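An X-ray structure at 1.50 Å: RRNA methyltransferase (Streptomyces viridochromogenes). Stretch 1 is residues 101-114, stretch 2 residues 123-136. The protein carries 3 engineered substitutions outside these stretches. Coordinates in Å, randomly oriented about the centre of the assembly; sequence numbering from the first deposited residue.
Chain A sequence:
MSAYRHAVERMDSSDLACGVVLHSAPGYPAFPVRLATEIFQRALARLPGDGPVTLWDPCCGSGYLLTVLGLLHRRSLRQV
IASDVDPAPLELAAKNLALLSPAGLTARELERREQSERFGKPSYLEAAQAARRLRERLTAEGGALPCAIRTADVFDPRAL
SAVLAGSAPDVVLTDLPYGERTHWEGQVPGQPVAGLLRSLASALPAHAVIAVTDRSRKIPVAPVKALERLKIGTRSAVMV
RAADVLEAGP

Stretch 1 (101-114) SPAGLTARELERRE
Stretch 2 123-136: SYLEAAQAARRLRE

How do the two backbones lie? Residues 102-114 and 123-136 are helical, with phi/psi near -64/-41, and Ser101 (-121/152, chi1 p) caps the first helix by accepting from Gly104 N at 3.1 Å from its OG. The helices run nearly antiparallel at 163°, their axes approaching to 8.1 Å. Register is set by Pro102 CA to Arg135 CA at 5.4 Å and Glu109 CA to Ala128 CA at 4.6 Å.

Which apolar side chains meet? Ala127, Ala128 and Ala131 point toward the first helix, and their small side chains are met by larger neighbours. Glu109 CB rests 3.8 Å from Ala131 CB, and Arg112 CB 3.9 Å from Ala128 CB. Leu105 (m, t) points toward the second helix, placing CD1 3.7 Å from Arg135 CA and CD2 4.2 Å from Leu134 CB (Leu134 m, t).

Where does charge join the helices? Extended Glu109 (t, t, chi3 -10°) fits among Ala128, Ala131, Arg132 and Arg135, while Arg135 (t, t, p, chi4 75°) fits among Pro102, Leu105, Thr106 and Glu109. Arg135 NH2 donates to Glu109 OE1 at 3.2 Å and 173°, a nearly straight salt-bridge hydrogen bond. A water reinforces it, donating to Glu109 OE1 at 2.7 Å and accepting from Arg135 NE at 2.8 Å.

How do Arg112 and Arg113 pack? Arg113 (m, t, t, chi4 -78°) bonds Glu109 OE2 through NE at 3.0 Å and NH2 at 2.8 Å, so Glu109 serves a partner on each helix; one face of the Arg113 guanidinium lies over Ala128 CB. Arg112 (m, m, t, chi4 -167°) places NE 3.6 Å from Ala127 CB and NH1 3.8 Å from Tyr124 CE1, at the edge of the tyrosine ring (chi1 m, chi2 -66°).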

# COMPACT_ATOMS: atom_id res chain seq x y z
N SER A 101 6.24 4.00 -13.45
CA SER A 101 6.27 4.56 -14.80
C SER A 101 6.80 3.56 -15.80
O SER A 101 7.59 2.69 -15.45
CB SER A 101 7.08 5.84 -14.86
OG SER A 101 8.45 5.54 -14.91
N PRO A 102 6.39 3.65 -17.05
CA PRO A 102 7.03 2.80 -18.07
C PRO A 102 8.55 2.91 -18.09
O PRO A 102 9.20 1.85 -18.20
CB PRO A 102 6.39 3.27 -19.37
CG PRO A 102 5.03 3.77 -18.94
CD PRO A 102 5.29 4.45 -17.61
N ALA A 103 9.12 4.09 -17.89
CA ALA A 103 10.59 4.24 -17.92
C ALA A 103 11.22 3.45 -16.78
O ALA A 103 12.25 2.85 -16.96
CB ALA A 103 11.02 5.70 -17.84
N GLY A 104 10.62 3.46 -15.60
CA GLY A 104 11.15 2.70 -14.49
C GLY A 104 11.12 1.20 -14.71
O GLY A 104 12.06 0.45 -14.34
N LEU A 105 10.05 0.74 -15.33
CA LEU A 105 9.92 -0.68 -15.66
C LEU A 105 10.91 -1.06 -16.75
O LEU A 105 11.47 -2.14 -16.70
CB LEU A 105 8.49 -1.03 -16.04
CG LEU A 105 7.59 -1.14 -14.82
CD1 LEU A 105 6.12 -1.03 -15.20
CD2 LEU A 105 7.85 -2.42 -14.05
N THR A 106 11.15 -0.17 -17.71
CA THR A 106 12.15 -0.41 -18.76
C THR A 106 13.53 -0.53 -18.13
O THR A 106 14.28 -1.40 -18.52
CB THR A 106 12.08 0.70 -19.79
OG1 THR A 106 10.89 0.55 -20.56
CG2 THR A 106 13.20 0.60 -20.79
N ALA A 107 13.85 0.33 -17.17
CA ALA A 107 15.14 0.30 -16.49
C ALA A 107 15.32 -1.00 -15.70
O ALA A 107 16.37 -1.62 -15.75
CB ALA A 107 15.32 1.49 -15.58
N ARG A 108 14.28 -1.45 -15.01
CA ARG A 108 14.34 -2.70 -14.28
C ARG A 108 14.49 -3.89 -15.20
O ARG A 108 15.24 -4.83 -14.89
CB ARG A 108 13.11 -2.81 -13.36
CG ARG A 108 13.05 -4.03 -12.46
CD ARG A 108 14.21 -4.22 -11.56
NE ARG A 108 13.86 -5.08 -10.43
CZ ARG A 108 14.71 -5.59 -9.57
NH1 ARG A 108 16.01 -5.40 -9.68
NH2 ARG A 108 14.24 -6.32 -8.58
N GLU A 109 13.75 -3.89 -16.29
CA GLU A 109 13.84 -4.96 -17.29
C GLU A 109 15.27 -5.04 -17.81
O GLU A 109 15.82 -6.14 -17.95
CB GLU A 109 12.88 -4.74 -18.47
CG GLU A 109 12.91 -5.85 -19.51
CD GLU A 109 12.02 -5.59 -20.71
OE1 GLU A 109 11.22 -4.64 -20.67
OE2 GLU A 109 12.15 -6.35 -21.69
N LEU A 110 15.88 -3.90 -18.10
CA LEU A 110 17.23 -3.85 -18.64
C LEU A 110 18.20 -4.40 -17.61
O LEU A 110 19.10 -5.15 -17.96
CB LEU A 110 17.63 -2.44 -19.07
CG LEU A 110 19.02 -2.20 -19.61
CD1 LEU A 110 19.30 -3.08 -20.82
CD2 LEU A 110 19.12 -0.72 -19.97
N GLU A 111 18.04 -4.02 -16.35
CA GLU A 111 18.89 -4.53 -15.28
C GLU A 111 18.86 -6.05 -15.23
O GLU A 111 19.89 -6.70 -15.12
CB GLU A 111 18.49 -3.96 -13.92
CG GLU A 111 19.29 -4.52 -12.75
CD GLU A 111 18.93 -3.92 -11.40
OE1 GLU A 111 17.72 -3.72 -11.10
OE2 GLU A 111 19.86 -3.64 -10.62
N ARG A 112 17.65 -6.61 -15.29
CA ARG A 112 17.45 -8.06 -15.26
C ARG A 112 18.08 -8.73 -16.48
O ARG A 112 18.68 -9.80 -16.36
CB ARG A 112 15.97 -8.41 -15.16
CG ARG A 112 15.35 -8.12 -13.81
CD ARG A 112 16.10 -8.75 -12.68
NE ARG A 112 15.34 -8.90 -11.45
CZ ARG A 112 15.90 -9.20 -10.28
NH1 ARG A 112 17.21 -9.29 -10.16
NH2 ARG A 112 15.14 -9.39 -9.22
N ARG A 113 17.92 -8.14 -17.66
CA ARG A 113 18.55 -8.68 -18.87
C ARG A 113 20.06 -8.66 -18.78
O ARG A 113 20.71 -9.64 -19.21
CB ARG A 113 18.09 -7.94 -20.11
CG ARG A 113 16.64 -8.18 -20.42
CD ARG A 113 16.19 -7.69 -21.78
NE ARG A 113 14.75 -7.84 -21.89
CZ ARG A 113 14.12 -8.99 -22.14
NH1 ARG A 113 14.80 -10.11 -22.34
NH2 ARG A 113 12.79 -9.00 -22.19
N GLU A 114 20.63 -7.60 -18.21
CA GLU A 114 22.06 -7.53 -18.01
C GLU A 114 22.53 -8.62 -17.02
O GLU A 114 23.55 -9.26 -17.24
CB GLU A 114 22.51 -6.14 -17.56
CG GLU A 114 22.37 -5.08 -18.66
CD GLU A 114 22.62 -3.66 -18.16
OE1 GLU A 114 22.27 -3.33 -17.00
OE2 GLU A 114 23.14 -2.85 -18.96
N SER A 123 16.07 -17.42 -13.83
CA SER A 123 15.18 -16.53 -13.12
C SER A 123 15.32 -15.07 -13.56
O SER A 123 14.39 -14.32 -13.43
CB SER A 123 15.38 -16.59 -11.62
OG SER A 123 16.69 -16.30 -11.29
N TYR A 124 16.50 -14.65 -14.02
CA TYR A 124 16.69 -13.25 -14.41
C TYR A 124 15.86 -12.95 -15.66
O TYR A 124 15.32 -11.85 -15.80
CB TYR A 124 18.16 -12.91 -14.64
CG TYR A 124 19.00 -12.95 -13.40
CD1 TYR A 124 18.79 -12.04 -12.38
CD2 TYR A 124 19.97 -13.90 -13.25
CE1 TYR A 124 19.57 -12.07 -11.24
CE2 TYR A 124 20.75 -13.97 -12.09
CZ TYR A 124 20.53 -13.04 -11.10
OH TYR A 124 21.33 -13.13 -9.99
N LEU A 125 15.78 -13.92 -16.57
CA LEU A 125 14.95 -13.75 -17.77
C LEU A 125 13.46 -13.88 -17.48
O LEU A 125 12.66 -13.23 -18.13
CB LEU A 125 15.37 -14.72 -18.87
CG LEU A 125 16.64 -14.38 -19.62
CD1 LEU A 125 16.88 -15.43 -20.70
CD2 LEU A 125 16.61 -12.96 -20.23
N GLU A 126 13.09 -14.70 -16.51
CA GLU A 126 11.72 -14.77 -15.99
C GLU A 126 11.33 -13.38 -15.46
O GLU A 126 10.24 -12.88 -15.74
CB GLU A 126 11.57 -15.85 -14.90
CG GLU A 126 11.60 -17.30 -15.40
CD GLU A 126 11.48 -18.35 -14.27
OE1 GLU A 126 12.41 -18.47 -13.43
OE2 GLU A 126 10.48 -19.06 -14.21
N ALA A 127 12.26 -12.72 -14.76
CA ALA A 127 11.98 -11.41 -14.21
C ALA A 127 11.93 -10.33 -15.29
O ALA A 127 11.12 -9.42 -15.22
CB ALA A 127 13.01 -11.04 -13.16
N ALA A 128 12.82 -10.39 -16.28
CA ALA A 128 12.81 -9.41 -17.36
C ALA A 128 11.48 -9.45 -18.10
O ALA A 128 10.92 -8.40 -18.35
CB ALA A 128 13.97 -9.63 -18.31
N GLN A 129 10.98 -10.64 -18.42
CA GLN A 129 9.69 -10.78 -19.10
C GLN A 129 8.53 -10.30 -18.23
O GLN A 129 7.57 -9.72 -18.75
CB GLN A 129 9.47 -12.22 -19.61
CG GLN A 129 9.25 -13.37 -18.56
CD GLN A 129 9.17 -14.77 -19.19
OE1 GLN A 129 10.17 -15.50 -19.22
NE2 GLN A 129 7.99 -15.15 -19.69
N ALA A 130 8.60 -10.52 -16.92
CA ALA A 130 7.57 -10.01 -16.01
C ALA A 130 7.55 -8.48 -16.06
O ALA A 130 6.50 -7.85 -16.05
CB ALA A 130 7.81 -10.52 -14.59
N ALA A 131 8.73 -7.86 -16.11
CA ALA A 131 8.81 -6.38 -16.15
C ALA A 131 8.23 -5.86 -17.45
O ALA A 131 7.56 -4.83 -17.44
CB ALA A 131 10.24 -5.91 -15.99
N ARG A 132 8.48 -6.56 -18.56
CA ARG A 132 7.92 -6.20 -19.85
C ARG A 132 6.39 -6.28 -19.79
O ARG A 132 5.72 -5.34 -20.23
CB ARG A 132 8.44 -7.12 -20.96
CG ARG A 132 7.71 -6.96 -22.28
CD ARG A 132 8.12 -7.97 -23.35
NE ARG A 132 7.90 -9.37 -22.93
CZ ARG A 132 6.70 -9.96 -22.87
NH1 ARG A 132 5.58 -9.29 -23.16
NH2 ARG A 132 6.59 -11.24 -22.51
N ARG A 133 5.84 -7.36 -19.25
CA ARG A 133 4.39 -7.50 -19.17
C ARG A 133 3.75 -6.42 -18.28
O ARG A 133 2.70 -5.84 -18.64
CB ARG A 133 3.97 -8.88 -18.68
CG ARG A 133 4.21 -10.02 -19.67
CD ARG A 133 3.58 -11.29 -19.23
NE ARG A 133 4.27 -11.84 -18.06
CZ ARG A 133 5.27 -12.71 -18.10
NH1 ARG A 133 5.70 -13.23 -19.24
NH2 ARG A 133 5.84 -13.11 -16.98
N LEU A 134 4.39 -6.12 -17.17
CA LEU A 134 3.89 -5.08 -16.27
C LEU A 134 3.89 -3.74 -16.98
O LEU A 134 2.97 -2.95 -16.78
CB LEU A 134 4.69 -5.02 -14.95
CG LEU A 134 4.49 -6.20 -14.00
CD1 LEU A 134 5.51 -6.09 -12.86
CD2 LEU A 134 3.07 -6.24 -13.47
N ARG A 135 4.95 -3.44 -17.73
CA ARG A 135 5.02 -2.20 -18.51
C ARG A 135 3.91 -2.12 -19.55
O ARG A 135 3.30 -1.07 -19.71
CB ARG A 135 6.37 -2.01 -19.18
CG ARG A 135 6.50 -0.74 -20.00
CD ARG A 135 7.86 -0.46 -20.61
NE ARG A 135 8.52 -1.67 -21.09
CZ ARG A 135 8.20 -2.34 -22.18
NH1 ARG A 135 7.24 -1.91 -22.99
NH2 ARG A 135 8.89 -3.44 -22.47
N GLU A 136 3.66 -3.20 -20.26
CA GLU A 136 2.61 -3.23 -21.26
C GLU A 136 1.23 -2.97 -20.63
O GLU A 136 0.44 -2.21 -21.19
CB GLU A 136 2.64 -4.53 -22.08
CG GLU A 136 3.93 -4.67 -22.89
CD GLU A 136 4.12 -6.05 -23.50
OE1 GLU A 136 3.44 -7.02 -23.08
OE2 GLU A 136 4.97 -6.15 -24.41
O HOH W 1 9.72 -3.13 -19.05